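Local coordinates for tryptase inhibitor (Rhipicephalus appendiculatus, PDB 2UUY), which probably inhibits serine endopeptidases such as tryptase, the chain here being the Kunitz-like domain of a longer tick protein, at residues B[30-33]-B[34-38]. Sequence-based numbering, arbitrary orientation.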
# COMPACT_ATOMS: atom_id res chain seq x y z
N LYS B 30 -15.31 14.88 -11.24
CA LYS B 30 -14.74 13.68 -11.82
C LYS B 30 -14.08 12.86 -10.72
O LYS B 30 -13.52 13.40 -9.78
CB LYS B 30 -13.70 14.04 -12.88
CG LYS B 30 -13.05 12.85 -13.56
CD LYS B 30 -12.38 13.19 -14.86
CE LYS B 30 -11.85 11.94 -15.52
NZ LYS B 30 -12.91 11.06 -16.09
N VAL B 31 -14.13 11.55 -10.89
CA VAL B 31 -13.51 10.65 -9.95
C VAL B 31 -12.01 10.53 -10.23
O VAL B 31 -11.56 10.45 -11.39
CB VAL B 31 -14.24 9.30 -9.94
CG1 VAL B 31 -13.87 8.46 -11.16
CG2 VAL B 31 -13.94 8.56 -8.65
N TYR B 32 -11.24 10.52 -9.15
CA TYR B 32 -9.80 10.31 -9.18
C TYR B 32 -9.49 9.17 -8.23
O TYR B 32 -10.02 9.10 -7.13
CB TYR B 32 -9.06 11.60 -8.80
CG TYR B 32 -9.09 12.57 -9.94
CD1 TYR B 32 -8.10 12.54 -10.92
CD2 TYR B 32 -10.15 13.45 -10.12
CE1 TYR B 32 -8.17 13.37 -12.02
CE2 TYR B 32 -10.22 14.28 -11.20
CZ TYR B 32 -9.22 14.26 -12.12
OH TYR B 32 -9.31 15.09 -13.21
N GLU B 33 -8.65 8.25 -8.68
CA GLU B 33 -8.27 7.06 -7.91
C GLU B 33 -6.77 7.05 -7.74
O GLU B 33 -6.03 7.03 -8.75
CB GLU B 33 -8.69 5.81 -8.67
CG GLU B 33 -10.17 5.59 -8.82
CD GLU B 33 -10.38 4.39 -9.71
OE1 GLU B 33 -10.39 3.28 -9.18
OE2 GLU B 33 -10.42 4.53 -10.96
N GLY B 34 -6.29 7.09 -6.50
CA GLY B 34 -4.86 7.15 -6.25
C GLY B 34 -4.61 7.82 -4.93
O GLY B 34 -5.45 7.79 -4.02
N CYS B 35 -3.42 8.41 -4.79
CA CYS B 35 -3.02 9.01 -3.52
C CYS B 35 -3.47 10.45 -3.48
O CYS B 35 -2.69 11.39 -3.65
CB CYS B 35 -1.49 8.94 -3.38
SG CYS B 35 -0.92 9.65 -1.83
N TYR B 36 -4.75 10.61 -3.29
CA TYR B 36 -5.40 11.93 -3.34
C TYR B 36 -6.03 12.16 -2.00
O TYR B 36 -6.81 11.32 -1.55
CB TYR B 36 -6.47 11.96 -4.43
CG TYR B 36 -5.95 11.81 -5.81
CD1 TYR B 36 -5.30 12.86 -6.46
CD2 TYR B 36 -6.10 10.62 -6.50
CE1 TYR B 36 -4.83 12.71 -7.73
CE2 TYR B 36 -5.66 10.48 -7.78
CZ TYR B 36 -5.04 11.54 -8.41
OH TYR B 36 -4.60 11.40 -9.70
N THR B 37 -5.73 13.33 -1.42
CA THR B 37 -6.29 13.77 -0.14
C THR B 37 -7.27 14.92 -0.32
O THR B 37 -8.02 15.23 0.62
CB THR B 37 -5.17 14.25 0.84
OG1 THR B 37 -4.43 15.31 0.24
CG2 THR B 37 -4.22 13.13 1.19
N GLY B 38 -7.28 15.57 -1.47
CA GLY B 38 -8.19 16.67 -1.73
C GLY B 38 -9.53 16.19 -2.24
O GLY B 38 -9.89 15.02 -2.17
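Where the second strand of the Kunitz-type β-hairpin runs out, the chain folds back far enough for Tyr32, still on the strand, to meet Tyr36 in the following loop. The two rings form a T-shaped (edge-to-face) pair, the edge of Tyr32 directed at the face of Tyr36, with centroids 5.7 Å apart and planes inclined at 67°. The same face also receives the Tyr32 methylene in a CH-pi contact: CB stands 4.0 Å from the Tyr36 ring centroid and lies 3.7 Å from Tyr36 CE2, displaced toward the rim. At the edge of that ring, near its plane, lies the backbone carbonyl of Glu33, with O 3.6 Å from Tyr36 CE2. With chi1 at -65°, CG of Tyr36 sits beside its own backbone N, a setting that turns the ring back toward the strand end. An inverse gamma turn centred on Cys35 makes the reversal, marked by a weak hydrogen bond from Tyr36 N to Gly34 O (3.0 Å). The backbone angles of Gly34 are ones at which a CB would collide with Glu33 O. Swapping Tyr36 for an alanine would probably leave the Tyr32 edge and methylene without the face they pack on and open a gap beside Pro10 and Lys12, which the tyrosine side chain also touches. At the centre of the turn, Cys35 is tied to Cys15 by a disulfide, one of four in this small domain. The hydroxyl of Tyr32 is hydrogen-bonded to the carboxylate of Glu9, while Glu33, whose CB leaves its CA away from the loop, forms a salt bridge through OE1 with Arg18.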